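Side-chain contacts in protein CbbY (Rhodobacter sphaeroides, PDB 4UAS), which removes a phosphate, with the help of magnesium, from xylulose-1,5-bisphosphate, a potent inhibitor of Rubisco: residues Ala4-Val9 / Asp155-Ala160; Phe138-Ala143 / Arg162-Pro167; Leu19-Phe24 / Glu40-Leu45; Leu46-Gly51 / Ile55-Arg60. One frame throughout, in Å; residues are numbered along the deposited sequence. Where two conformers were deposited one is given.

Contact 1. Residues Ala4-Val9 / Asp155-Ala160. With MG (magnesium ion), chain D; PO4 (phosphate ion), chain C.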
loop_
_atom_site.group_PDB
_atom_site.type_symbol
_atom_site.label_atom_id
_atom_site.label_comp_id
_atom_site.label_asym_id
_atom_site.label_seq_id
_atom_site.Cartn_x
_atom_site.Cartn_y
_atom_site.Cartn_z
ATOM N N ALA A 4 14.676 -10.772 -5.039
ATOM C CA ALA A 4 13.422 -10.047 -5.291
ATOM C C ALA A 4 13.208 -9.057 -4.149
ATOM O O ALA A 4 13.514 -9.343 -3.022
ATOM C CB ALA A 4 12.198 -10.980 -5.434
ATOM N N ILE A 5 12.556 -7.937 -4.502
ATOM C CA ILE A 5 12.048 -6.970 -3.538
ATOM C C ILE A 5 10.579 -6.821 -3.762
ATOM O O ILE A 5 10.126 -6.605 -4.892
ATOM C CB ILE A 5 12.765 -5.587 -3.685
ATOM C CG1 ILE A 5 14.281 -5.707 -3.729
ATOM C CG2 ILE A 5 12.301 -4.671 -2.590
ATOM C CD1 ILE A 5 15.001 -4.453 -4.202
ATOM N N LEU A 6 9.862 -6.882 -2.641
ATOM C CA LEU A 6 8.392 -6.774 -2.627
ATOM C C LEU A 6 8.022 -5.466 -1.925
ATOM O O LEU A 6 8.406 -5.252 -0.775
ATOM C CB LEU A 6 7.765 -7.978 -1.963
ATOM C CG LEU A 6 8.008 -9.283 -2.683
ATOM C CD1 LEU A 6 9.290 -9.941 -2.285
ATOM C CD2 LEU A 6 6.863 -10.269 -2.426
ATOM N N PHE A 7 7.323 -4.608 -2.612
ATOM C CA PHE A 7 6.917 -3.300 -2.121
ATOM C C PHE A 7 5.456 -3.218 -1.766
ATOM O O PHE A 7 4.588 -3.493 -2.563
ATOM C CB PHE A 7 7.140 -2.225 -3.179
ATOM C CG PHE A 7 8.590 -2.005 -3.549
ATOM C CD1 PHE A 7 9.326 -0.977 -2.966
ATOM C CD2 PHE A 7 9.206 -2.784 -4.510
ATOM C CE1 PHE A 7 10.653 -0.738 -3.371
ATOM C CE2 PHE A 7 10.526 -2.573 -4.841
ATOM C CZ PHE A 7 11.225 -1.548 -4.301
ATOM N N ASP A 8 5.180 -2.767 -0.524
ATOM C CA ASP A 8 3.932 -2.188 -0.186
ATOM C C ASP A 8 3.706 -0.937 -1.057
ATOM O O ASP A 8 4.656 -0.364 -1.560
ATOM C CB ASP A 8 3.976 -1.818 1.284
ATOM C CG ASP A 8 2.731 -1.240 1.827
ATOM O OD1 ASP A 8 1.654 -1.853 1.591
ATOM O OD2 ASP A 8 2.728 -0.112 2.360
ATOM N N VAL A 9 2.461 -0.492 -1.158
ATOM C CA VAL A 9 2.143 0.712 -1.910
ATOM C C VAL A 9 1.866 1.927 -1.021
ATOM O O VAL A 9 2.660 2.855 -0.944
ATOM C CB VAL A 9 1.007 0.479 -2.961
ATOM C CG1 VAL A 9 0.609 1.773 -3.643
ATOM C CG2 VAL A 9 1.448 -0.554 -3.964
ATOM N N ASP A 155 -1.384 -13.627 3.005
ATOM C CA ASP A 155 -1.734 -14.234 1.720
ATOM C C ASP A 155 -1.303 -13.420 0.503
ATOM O O ASP A 155 -0.910 -14.026 -0.489
ATOM C CB ASP A 155 -3.194 -14.580 1.721
ATOM C CG ASP A 155 -3.490 -15.806 2.667
ATOM O OD1 ASP A 155 -2.492 -16.476 3.103
ATOM O OD2 ASP A 155 -4.659 -16.115 2.875
ATOM N N ILE A 156 -1.374 -12.095 0.521
ATOM C CA ILE A 156 -1.007 -11.327 -0.641
ATOM C C ILE A 156 0.507 -11.473 -0.926
ATOM O O ILE A 156 0.933 -11.479 -2.088
ATOM C CB ILE A 156 -1.405 -9.847 -0.474
ATOM C CG1 ILE A 156 -1.428 -9.124 -1.816
ATOM C CG2 ILE A 156 -0.609 -9.134 0.594
ATOM C CD1 ILE A 156 -2.491 -9.644 -2.791
ATOM N N TYR A 157 1.341 -11.552 0.116
ATOM C CA TYR A 157 2.752 -11.813 -0.049
ATOM C C TYR A 157 3.037 -13.199 -0.550
ATOM O O TYR A 157 3.917 -13.419 -1.381
ATOM C CB TYR A 157 3.529 -11.523 1.245
ATOM C CG TYR A 157 3.818 -10.051 1.513
ATOM C CD1 TYR A 157 3.175 -9.324 2.475
ATOM C CD2 TYR A 157 4.805 -9.419 0.780
ATOM C CE1 TYR A 157 3.497 -7.981 2.709
ATOM C CE2 TYR A 157 5.138 -8.108 0.994
ATOM C CZ TYR A 157 4.476 -7.373 1.938
ATOM O OH TYR A 157 4.856 -6.086 2.159
ATOM N N ARG A 158 2.300 -14.192 -0.036
ATOM C CA ARG A 158 2.422 -15.563 -0.562
ATOM C C ARG A 158 2.078 -15.640 -2.031
ATOM O O ARG A 158 2.766 -16.349 -2.788
ATOM C CB ARG A 158 1.554 -16.498 0.259
ATOM C CG ARG A 158 2.016 -16.633 1.705
ATOM C CD ARG A 158 1.093 -17.462 2.564
ATOM N NE ARG A 158 1.621 -17.599 3.907
ATOM C CZ ARG A 158 0.933 -17.574 5.021
ATOM N NH1 ARG A 158 -0.394 -17.371 5.044
ATOM N NH2 ARG A 158 1.600 -17.746 6.140
ATOM N N LEU A 159 1.060 -14.914 -2.454
ATOM C CA LEU A 159 0.702 -14.857 -3.886
ATOM C C LEU A 159 1.862 -14.280 -4.676
ATOM O O LEU A 159 2.305 -14.838 -5.681
ATOM C CB LEU A 159 -0.574 -14.029 -4.043
ATOM C CG LEU A 159 -0.908 -13.608 -5.467
ATOM C CD1 LEU A 159 -1.025 -14.733 -6.420
ATOM C CD2 LEU A 159 -2.079 -12.652 -5.483
ATOM N N ALA A 160 2.379 -13.109 -4.247
ATOM C CA ALA A 160 3.442 -12.460 -4.957
ATOM C C ALA A 160 4.656 -13.362 -5.069
ATOM O O ALA A 160 5.310 -13.415 -6.132
ATOM C CB ALA A 160 3.796 -11.158 -4.253
HETATM MG MG MG D . 1.156 0.603 3.576
HETATM P P PO4 C . -1.142 -0.947 1.242
HETATM O O1 PO4 C . -1.365 -2.479 1.572
HETATM O O2 PO4 C . -2.576 -0.273 1.203
HETATM O O3 PO4 C . -0.487 -0.624 -0.090
HETATM O O4 PO4 C . -0.382 -0.226 2.407
HETATM O O HOH W 1 -0.011 1.489 4.930
HETATM O O HOH W 2 1.189 -1.270 4.761
#
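Strand 4-7 runs past helix 155-164 with Leu6 and Ala160 as the nearest pair, their CA atoms 7.9 Å apart. Leu6 makes the apolar contact with one branch: its CD2 lies 3.7 Å from Ala160 CB and 3.9 Å from Tyr157 CD2. The tyrosine offers its edge, for Leu6 CB and CD2 both lie near the ring plane, and the two side chains pass antiparallel to one another. With CG anti to its own carbonyl carbon (chi1 -79°), Tyr157 sends its hydroxyl on toward Asp8, where OH hydrogen-bonds Glu175. Asp8, the probable nucleophile, binds the magnesium ion through OD2 at 2.1 Å, an oxygen also hydrogen-bonded to Thr12; Asp10, Asp176, two waters and the phosphate complete the site. Val9 N donates to phosphate O3 over 3.1 Å, bent to 138°. Strand 4-7 is hydrogen-bonded between strands 110-114 and 171-175, whose Ala112 and Ala171 touch Leu6 while Ala114 and Ala173 touch Tyr157; Ile5 and Phe7 pack instead against helix 97-107.

Contact 2. Residues Phe138-Ala143 / Arg162-Pro167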
loop_
_atom_site.group_PDB
_atom_site.type_symbol
_atom_site.label_atom_id
_atom_site.label_comp_id
_atom_site.label_asym_id
_atom_site.label_seq_id
_atom_site.Cartn_x
_atom_site.Cartn_y
_atom_site.Cartn_z
ATOM N N PHE A 138 7.042 -3.129 -12.273
ATOM C CA PHE A 138 6.986 -4.315 -11.401
ATOM C C PHE A 138 6.759 -5.555 -12.263
ATOM O O PHE A 138 5.849 -5.600 -13.110
ATOM C CB PHE A 138 5.888 -4.125 -10.383
ATOM C CG PHE A 138 6.150 -2.926 -9.498
ATOM C CD1 PHE A 138 7.084 -3.001 -8.461
ATOM C CD2 PHE A 138 5.478 -1.742 -9.675
ATOM C CE1 PHE A 138 7.354 -1.877 -7.684
ATOM C CE2 PHE A 138 5.744 -0.620 -8.910
ATOM C CZ PHE A 138 6.678 -0.682 -7.896
ATOM N N ASP A 139 7.520 -6.580 -11.961
ATOM C CA ASP A 139 7.401 -7.882 -12.641
ATOM C C ASP A 139 6.119 -8.601 -12.211
ATOM O O ASP A 139 5.543 -9.373 -12.997
ATOM C CB ASP A 139 8.626 -8.706 -12.330
ATOM C CG ASP A 139 9.889 -8.031 -12.804
ATOM O OD1 ASP A 139 10.059 -7.983 -13.996
ATOM O OD2 ASP A 139 10.619 -7.442 -11.983
ATOM N N VAL A 140 5.679 -8.367 -10.983
ATOM C CA VAL A 140 4.534 -9.023 -10.380
ATOM C C VAL A 140 3.733 -7.985 -9.632
ATOM O O VAL A 140 4.304 -7.160 -8.901
ATOM C CB VAL A 140 4.990 -10.134 -9.406
ATOM C CG1 VAL A 140 3.845 -10.626 -8.505
ATOM C CG2 VAL A 140 5.587 -11.324 -10.179
ATOM N N ILE A 141 2.404 -7.982 -9.803
ATOM C CA ILE A 141 1.520 -7.092 -9.082
ATOM C C ILE A 141 0.492 -7.934 -8.371
ATOM O O ILE A 141 -0.365 -8.576 -8.994
ATOM C CB ILE A 141 0.844 -6.021 -9.971
ATOM C CG1 ILE A 141 1.941 -5.150 -10.635
ATOM C CG2 ILE A 141 -0.109 -5.135 -9.178
ATOM C CD1 ILE A 141 1.433 -4.254 -11.717
ATOM N N ALA A 142 0.529 -7.964 -7.049
ATOM C CA ALA A 142 -0.396 -8.648 -6.192
ATOM C C ALA A 142 -1.183 -7.546 -5.441
ATOM O O ALA A 142 -0.593 -6.858 -4.590
ATOM C CB ALA A 142 0.328 -9.605 -5.257
ATOM N N ALA A 143 -2.471 -7.407 -5.743
ATOM C CA ALA A 143 -3.262 -6.256 -5.271
ATOM C C ALA A 143 -4.686 -6.657 -4.923
ATOM O O ALA A 143 -5.198 -7.664 -5.411
ATOM C CB ALA A 143 -3.242 -5.142 -6.294
ATOM N N ARG A 162 4.807 -16.666 -4.987
ATOM C CA ARG A 162 4.530 -17.750 -5.902
ATOM C C ARG A 162 4.723 -17.279 -7.335
ATOM O O ARG A 162 5.303 -17.972 -8.189
ATOM C CB ARG A 162 3.158 -18.369 -5.659
ATOM C CG ARG A 162 2.990 -19.631 -6.549
ATOM C CD ARG A 162 1.776 -20.430 -6.338
ATOM N NE ARG A 162 0.732 -19.614 -6.377
ATOM C CZ ARG A 162 -0.028 -19.087 -5.332
ATOM N NH1 ARG A 162 -0.068 -19.383 -4.036
ATOM N NH2 ARG A 162 -0.847 -18.243 -5.720
ATOM N N GLU A 163 4.195 -16.113 -7.666
ATOM C CA GLU A 163 4.318 -15.568 -9.014
ATOM C C GLU A 163 5.746 -15.208 -9.353
ATOM O O GLU A 163 6.170 -15.416 -10.482
ATOM C CB GLU A 163 3.392 -14.372 -9.214
ATOM C CG GLU A 163 1.942 -14.773 -9.203
ATOM C CD GLU A 163 0.954 -13.792 -9.716
ATOM O OE1 GLU A 163 0.574 -13.952 -10.886
ATOM O OE2 GLU A 163 0.594 -12.921 -8.965
ATOM N N LEU A 164 6.510 -14.681 -8.396
ATOM C CA LEU A 164 7.912 -14.389 -8.597
ATOM C C LEU A 164 8.739 -15.628 -8.759
ATOM O O LEU A 164 9.800 -15.570 -9.436
ATOM C CB LEU A 164 8.484 -13.613 -7.394
ATOM C CG LEU A 164 8.113 -12.142 -7.289
ATOM C CD1 LEU A 164 8.405 -11.637 -5.870
ATOM C CD2 LEU A 164 8.842 -11.262 -8.339
ATOM N N ASP A 165 8.298 -16.710 -8.120
ATOM C CA ASP A 165 9.020 -17.950 -8.037
ATOM C C ASP A 165 10.379 -17.697 -7.382
ATOM O O ASP A 165 11.430 -18.170 -7.885
ATOM C CB ASP A 165 9.125 -18.661 -9.400
ATOM C CG ASP A 165 9.606 -20.087 -9.230
ATOM O OD1 ASP A 165 9.168 -20.776 -8.234
ATOM O OD2 ASP A 165 10.343 -20.567 -10.135
ATOM N N VAL A 166 10.381 -17.019 -6.237
ATOM C CA VAL A 166 11.611 -16.743 -5.432
ATOM C C VAL A 166 11.231 -17.214 -4.040
ATOM O O VAL A 166 10.152 -16.847 -3.536
ATOM C CB VAL A 166 11.976 -15.244 -5.450
ATOM C CG1 VAL A 166 13.125 -14.948 -4.536
ATOM C CG2 VAL A 166 12.356 -14.765 -6.870
ATOM N N PRO A 167 12.135 -17.976 -3.374
ATOM C CA PRO A 167 11.850 -18.411 -1.989
ATOM C C PRO A 167 11.920 -17.154 -1.099
ATOM O O PRO A 167 12.748 -16.260 -1.323
ATOM C CB PRO A 167 12.950 -19.402 -1.661
ATOM C CG PRO A 167 13.891 -19.384 -2.773
ATOM C CD PRO A 167 13.388 -18.550 -3.887
HETATM O O HOH W 3 -0.845 -11.178 -10.265
#
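Val140 meets the last turn of helix 155-164 with both of its methyls. CG2 of Val140 lies 3.7 Å from CD2 of Leu164, and its CG1 is 3.8 Å from CB of Glu163. With CG1 anti to the backbone N (chi1 167°), CG1 lies against Glu163 while CG2 sits between Leu164 and Glu163 CB. An alanine here is likely to open a gap beside Leu164 CD2 and Glu163 CB, where the two valine methyls now lie. The carboxylate of Glu163 reaches the strand through water: water 3 donates to Ile141 O at 2.9 Å and to Glu163 OE2 at 2.6 Å, giving the carbonyl of buried Ile141 a partner, with exposed Glu163 on the water's other side. Farther out, Leu164 packs on Ala4 and Leu6, while Val140 is held by backbone bonds to Leu111 and Val113. Strand 140-142 is the outermost on its side of the parallel sheet, and helix 155-164 leads from it to strand 171-175: a beta-alpha-beta crossover of the Rossmann-like core found in HAD phosphatases.

Contact 3. Residues Leu19-Phe24 / Glu40-Leu45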
loop_
_atom_site.group_PDB
_atom_site.type_symbol
_atom_site.label_atom_id
_atom_site.label_comp_id
_atom_site.label_asym_id
_atom_site.label_seq_id
_atom_site.Cartn_x
_atom_site.Cartn_y
_atom_site.Cartn_z
ATOM N N LEU A 19 -4.642 11.592 0.344
ATOM C CA LEU A 19 -5.375 11.640 -0.890
ATOM C C LEU A 19 -6.526 10.637 -0.893
ATOM O O LEU A 19 -7.612 10.939 -1.424
ATOM C CB LEU A 19 -4.420 11.442 -2.099
ATOM C CG LEU A 19 -4.989 11.947 -3.444
ATOM C CD1 LEU A 19 -4.999 13.479 -3.455
ATOM C CD2 LEU A 19 -4.103 11.455 -4.581
ATOM N N HIS A 20 -6.309 9.430 -0.395
ATOM C CA HIS A 20 -7.401 8.508 -0.212
ATOM C C HIS A 20 -8.489 9.108 0.649
ATOM O O HIS A 20 -9.670 8.986 0.329
ATOM C CB HIS A 20 -6.923 7.197 0.435
ATOM C CG HIS A 20 -6.203 6.272 -0.495
ATOM N ND1 HIS A 20 -6.836 5.636 -1.520
ATOM C CD2 HIS A 20 -4.897 5.890 -0.518
ATOM C CE1 HIS A 20 -5.932 4.903 -2.157
ATOM N NE2 HIS A 20 -4.765 5.027 -1.572
ATOM N N ARG A 21 -8.145 9.736 1.779
ATOM C CA ARG A 21 -9.134 10.343 2.670
ATOM C C ARG A 21 -9.942 11.391 1.955
ATOM O O ARG A 21 -11.191 11.417 2.056
ATOM C CB ARG A 21 -8.468 10.889 3.921
ATOM C CG ARG A 21 -9.485 11.363 4.987
ATOM C CD ARG A 21 -8.798 11.841 6.263
ATOM N NE ARG A 21 -8.067 13.082 6.132
ATOM C CZ ARG A 21 -8.555 14.295 6.383
ATOM N NH1 ARG A 21 -9.798 14.471 6.758
ATOM N NH2 ARG A 21 -7.761 15.342 6.261
ATOM N N ARG A 22 -9.297 12.227 1.155
ATOM C CA ARG A 22 -9.976 13.227 0.350
ATOM C C ARG A 22 -10.934 12.530 -0.609
ATOM O O ARG A 22 -12.073 12.971 -0.793
ATOM C CB ARG A 22 -8.966 14.102 -0.401
ATOM C CG ARG A 22 -9.574 15.104 -1.377
ATOM C CD ARG A 22 -8.518 16.004 -2.020
ATOM N NE ARG A 22 -9.204 16.857 -2.990
ATOM C CZ ARG A 22 -8.543 17.593 -3.891
ATOM N NH1 ARG A 22 -7.259 17.579 -3.918
ATOM N NH2 ARG A 22 -9.203 18.275 -4.781
ATOM N N ALA A 23 -10.477 11.498 -1.321
ATOM C CA ALA A 23 -11.326 10.812 -2.275
ATOM C C ALA A 23 -12.556 10.228 -1.570
ATOM O O ALA A 23 -13.673 10.266 -2.097
ATOM C CB ALA A 23 -10.567 9.730 -2.987
ATOM N N PHE A 24 -12.383 9.615 -0.371
ATOM C CA PHE A 24 -13.524 9.134 0.374
ATOM C C PHE A 24 -14.496 10.267 0.672
ATOM O O PHE A 24 -15.695 10.182 0.403
ATOM C CB PHE A 24 -13.111 8.457 1.688
ATOM C CG PHE A 24 -12.580 7.043 1.575
ATOM C CD1 PHE A 24 -13.453 6.023 1.260
ATOM C CD2 PHE A 24 -11.255 6.740 1.831
ATOM C CE1 PHE A 24 -13.004 4.699 1.204
ATOM C CE2 PHE A 24 -10.812 5.445 1.756
ATOM C CZ PHE A 24 -11.679 4.406 1.449
ATOM N N GLU A 40 -8.454 12.130 12.742
ATOM C CA GLU A 40 -8.503 11.311 13.934
ATOM C C GLU A 40 -9.258 10.003 13.649
ATOM O O GLU A 40 -8.806 8.902 14.017
ATOM C CB GLU A 40 -9.175 12.105 15.076
ATOM C CG GLU A 40 -9.377 11.299 16.327
ATOM C CD GLU A 40 -9.861 12.110 17.530
ATOM O OE1 GLU A 40 -9.828 13.317 17.545
ATOM O OE2 GLU A 40 -10.103 11.512 18.570
ATOM N N GLU A 41 -10.427 10.119 13.009
ATOM C CA GLU A 41 -11.196 8.902 12.723
ATOM C C GLU A 41 -10.472 8.073 11.641
ATOM O O GLU A 41 -10.458 6.838 11.707
ATOM C CB GLU A 41 -12.607 9.243 12.334
ATOM C CG GLU A 41 -13.431 8.048 11.926
ATOM C CD GLU A 41 -14.901 8.268 11.961
ATOM O OE1 GLU A 41 -15.325 9.407 11.866
ATOM O OE2 GLU A 41 -15.640 7.317 12.110
ATOM N N TYR A 42 -9.894 8.715 10.641
ATOM C CA TYR A 42 -9.240 7.953 9.592
ATOM C C TYR A 42 -8.060 7.172 10.116
ATOM O O TYR A 42 -7.810 6.007 9.693
ATOM C CB TYR A 42 -8.853 8.917 8.428
ATOM C CG TYR A 42 -8.572 8.165 7.147
ATOM C CD1 TYR A 42 -9.582 7.414 6.526
ATOM C CD2 TYR A 42 -7.321 8.161 6.544
ATOM C CE1 TYR A 42 -9.388 6.745 5.324
ATOM C CE2 TYR A 42 -7.095 7.507 5.365
ATOM C CZ TYR A 42 -8.099 6.805 4.742
ATOM O OH TYR A 42 -7.887 6.078 3.597
ATOM N N ARG A 43 -7.305 7.699 11.052
ATOM C CA ARG A 43 -6.181 6.939 11.651
ATOM C C ARG A 43 -6.628 5.648 12.263
ATOM O O ARG A 43 -5.944 4.648 12.135
ATOM C CB ARG A 43 -5.483 7.829 12.674
ATOM C CG ARG A 43 -4.211 7.174 13.267
ATOM C CD ARG A 43 -3.537 8.058 14.301
ATOM N NE ARG A 43 -3.012 9.255 13.654
ATOM C CZ ARG A 43 -1.829 9.442 13.116
ATOM N NH1 ARG A 43 -0.851 8.491 13.176
ATOM N NH2 ARG A 43 -1.618 10.506 12.421
ATOM N N GLU A 44 -7.837 5.638 12.872
ATOM C CA GLU A 44 -8.411 4.383 13.420
ATOM C C GLU A 44 -8.881 3.457 12.315
ATOM O O GLU A 44 -8.557 2.253 12.311
ATOM C CB GLU A 44 -9.532 4.714 14.372
ATOM C CG GLU A 44 -9.136 5.550 15.595
ATOM C CD GLU A 44 -7.980 4.941 16.374
ATOM O OE1 GLU A 44 -8.065 3.707 16.718
ATOM O OE2 GLU A 44 -6.954 5.699 16.625
ATOM N N LEU A 45 -9.613 4.000 11.369
ATOM C CA LEU A 45 -10.119 3.186 10.278
ATOM C C LEU A 45 -9.037 2.541 9.418
ATOM O O LEU A 45 -9.291 1.489 8.785
ATOM C CB LEU A 45 -11.058 4.034 9.411
ATOM C CG LEU A 45 -12.393 4.456 9.983
ATOM C CD1 LEU A 45 -13.107 5.429 9.053
ATOM C CD2 LEU A 45 -13.241 3.222 10.293
#
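The hydroxyl of Tyr42 is enclosed by helix 17-31: Tyr42 OH lies 3.5 Å from CB of His20 and 3.5 Å from CE2 of Phe24, and it is hydrogen-bonded to the carboxylate of Glu17, a substrate-binding residue. The oxygen comes in at the edge of the Phe24 ring, near its plane, and the two aromatic side chains cross at about a right angle, with CD2 of Phe24 4.0 Å from CE1 of Tyr42. Arg21 lies over one face of the tyrosine. Its CB stands 4.0 Å from the centroid of the Tyr42 ring, 14° off the normal, a CH-pi contact, and its chain then runs back along the ring toward the tyrosine backbone until CD is 3.6 Å from CB of Tyr42. The helical segments approach to 11.5 Å between axes at 107°, a distance bridged mainly by the Tyr42 ring meeting helix 17-31 side chains, within the helical cap that HAD phosphatases of this type carry after the first strand. A leucine in place of Tyr42 would probably leave Glu17 without its phenolic partner and the alkyl chain of Arg21 without an aromatic face. Beyond CD the arginine bends (chi3 70°), which turns the guanidinium from the ring toward Glu18, its salt-bridge partner, and the carbonyl of Trp37. The His20 imidazole also turns from the tyrosine, hydrogen-bonded to Lys78 through ND1 and to Asp10 through NE2.

Contact 4. Residues Leu46-Gly51 / Ile55-Arg60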
loop_
_atom_site.group_PDB
_atom_site.type_symbol
_atom_site.label_atom_id
_atom_site.label_comp_id
_atom_site.label_asym_id
_atom_site.label_seq_id
_atom_site.Cartn_x
_atom_site.Cartn_y
_atom_site.Cartn_z
ATOM N N LEU A 46 -7.860 3.145 9.372
ATOM C CA LEU A 46 -6.740 2.624 8.628
ATOM C C LEU A 46 -6.238 1.308 9.145
ATOM O O LEU A 46 -5.509 0.617 8.404
ATOM C CB LEU A 46 -5.597 3.653 8.566
ATOM C CG LEU A 46 -5.716 4.744 7.484
ATOM C CD1 LEU A 46 -4.668 5.794 7.709
ATOM C CD2 LEU A 46 -5.564 4.144 6.115
ATOM N N THR A 47 -6.581 0.882 10.340
ATOM C CA THR A 47 -6.175 -0.427 10.852
ATOM C C THR A 47 -6.918 -1.557 10.154
ATOM O O THR A 47 -6.497 -2.710 10.259
ATOM C CB THR A 47 -6.262 -0.582 12.379
ATOM O OG1 THR A 47 -7.657 -0.573 12.764
ATOM C CG2 THR A 47 -5.505 0.545 13.075
ATOM N N THR A 48 -8.016 -1.235 9.452
ATOM C CA THR A 48 -8.694 -2.169 8.517
ATOM C C THR A 48 -8.241 -1.859 7.105
ATOM O O THR A 48 -8.466 -0.764 6.599
ATOM C CB THR A 48 -10.209 -2.023 8.628
ATOM O OG1 THR A 48 -10.600 -2.281 9.982
ATOM C CG2 THR A 48 -10.911 -2.894 7.664
ATOM N N THR A 49 -7.569 -2.843 6.472
ATOM C CA THR A 49 -7.041 -2.613 5.158
ATOM C C THR A 49 -8.112 -2.961 4.111
ATOM O O THR A 49 -8.995 -3.807 4.329
ATOM C CB THR A 49 -5.781 -3.413 4.957
ATOM O OG1 THR A 49 -6.077 -4.797 4.850
ATOM C CG2 THR A 49 -4.672 -3.122 5.977
ATOM N N GLY A 50 -8.015 -2.293 2.974
ATOM C CA GLY A 50 -8.947 -2.431 1.879
ATOM C C GLY A 50 -10.064 -1.412 1.995
ATOM O O GLY A 50 -10.676 -1.292 3.055
ATOM N N GLY A 51 -10.325 -0.695 0.919
ATOM C CA GLY A 51 -11.321 0.360 1.014
ATOM C C GLY A 51 -12.731 -0.150 1.291
ATOM O O GLY A 51 -13.505 0.471 2.012
ATOM N N ILE A 55 -14.993 0.806 4.590
ATOM C CA ILE A 55 -16.368 1.335 4.568
ATOM C C ILE A 55 -17.274 0.465 5.396
ATOM O O ILE A 55 -18.094 0.953 6.174
ATOM C CB ILE A 55 -16.864 1.519 3.097
ATOM C CG1 ILE A 55 -16.051 2.558 2.344
ATOM C CG2 ILE A 55 -18.359 1.845 3.091
ATOM C CD1 ILE A 55 -16.199 2.438 0.839
ATOM N N ALA A 56 -17.183 -0.872 5.222
ATOM C CA ALA A 56 -18.034 -1.780 5.944
ATOM C C ALA A 56 -17.873 -1.626 7.442
ATOM O O ALA A 56 -18.865 -1.617 8.210
ATOM C CB ALA A 56 -17.767 -3.219 5.512
ATOM N N ARG A 57 -16.633 -1.478 7.899
ATOM C CA ARG A 57 -16.373 -1.293 9.323
ATOM C C ARG A 57 -17.032 -0.006 9.845
ATOM O O ARG A 57 -17.713 0.021 10.878
ATOM C CB ARG A 57 -14.885 -1.236 9.616
ATOM C CG ARG A 57 -14.517 -0.766 10.996
ATOM C CD ARG A 57 -13.044 -0.737 11.231
ATOM N NE ARG A 57 -12.678 -0.025 12.432
ATOM C CZ ARG A 57 -11.426 0.244 12.761
ATOM N NH1 ARG A 57 -10.423 -0.212 12.017
ATOM N NH2 ARG A 57 -11.167 0.991 13.828
ATOM N N PHE A 58 -16.837 1.075 9.109
ATOM C CA PHE A 58 -17.453 2.359 9.470
ATOM C C PHE A 58 -18.965 2.199 9.550
ATOM O O PHE A 58 -19.591 2.696 10.507
ATOM C CB PHE A 58 -17.070 3.376 8.440
ATOM C CG PHE A 58 -17.872 4.647 8.496
ATOM C CD1 PHE A 58 -17.726 5.555 9.504
ATOM C CD2 PHE A 58 -18.773 4.911 7.483
ATOM C CE1 PHE A 58 -18.479 6.680 9.537
ATOM C CE2 PHE A 58 -19.546 6.078 7.458
ATOM C CZ PHE A 58 -19.374 6.951 8.528
ATOM N N LEU A 59 -19.584 1.533 8.581
ATOM C CA LEU A 59 -21.042 1.388 8.549
ATOM C C LEU A 59 -21.612 0.550 9.676
ATOM O O LEU A 59 -22.781 0.679 10.026
ATOM C CB LEU A 59 -21.543 0.904 7.189
ATOM C CG LEU A 59 -21.325 1.826 6.055
ATOM C CD1 LEU A 59 -21.707 1.189 4.707
ATOM C CD2 LEU A 59 -22.057 3.130 6.257
ATOM N N ARG A 60 -20.793 -0.289 10.291
ATOM C CA ARG A 60 -21.278 -1.129 11.392
ATOM C C ARG A 60 -21.663 -0.366 12.616
ATOM O O ARG A 60 -22.522 -0.815 13.357
ATOM C CB ARG A 60 -20.312 -2.223 11.768
ATOM C CG ARG A 60 -20.334 -3.379 10.769
ATOM C CD ARG A 60 -19.604 -4.649 11.248
ATOM N NE ARG A 60 -18.171 -4.421 11.494
ATOM C CZ ARG A 60 -17.159 -4.580 10.619
ATOM N NH1 ARG A 60 -17.363 -4.866 9.321
ATOM N NH2 ARG A 60 -15.925 -4.306 11.051
HETATM O O HOH W 4 -8.584 0.786 15.097
#
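This is a polar surface contact in which Arg57 of helix 51-61 reaches back to Thr47 and Thr48 in the loop that leads into that helix. NH1 of Arg57 donates twice, to OG1 of Thr47 over 2.9 Å at 151° and to OG1 of Thr48 over 2.9 Å at 159°. The Thr48 oxygen lies in the guanidinium plane, whereas that of Thr47 is tilted from it. Arg57 reaches them through a chain extended from CG to NE, CG anti to the backbone N (chi1 168°). Water 4 joins the same two side chains, accepting from Arg57 NH2 and hydrogen-bonded to Thr47 OG1, each at 2.9 Å. At the other end of the loop Gly50 takes the N-cap position with backbone angles that would jam a side chain against the preceding carbonyl. The first helical turn closes with Ile55 N donating to Gly51 O at 3.0 Å; both glycines belong to the substrate site. Thr47 OG1 is also bonded to Glu44 O, to which Arg57 NH1 makes a weak bond. These direct acceptors are neutral oxygens, probably holding the guanidinium's orientation; the Glu44 carboxylate, with OE1 5.0 Å from Arg57 NH2, is likely to contribute at longer range.

The four contacts fall into two pairs. Contacts 1 and 2 share helix 155-164 in the core, with centres 7 Å apart and segments that alternate along the chain; Ile156 CD1 touches Ala142 C at 3.6 Å. Contacts 3 and 4 lie in the cap, with centres 10 Å apart, and meet where Phe24 CE1 is 3.9 Å from Ile55 CG1. Both cap contacts are nested in the long loop that contact 1 closes, and the centres of contacts 1 and 3 are about 24 Å apart. The magnesium site of contact 1 faces the cap: His20 of contact 3 is about 9 Å from the ion, Thr47 of contact 4 about 12 Å, each measured from the side chain.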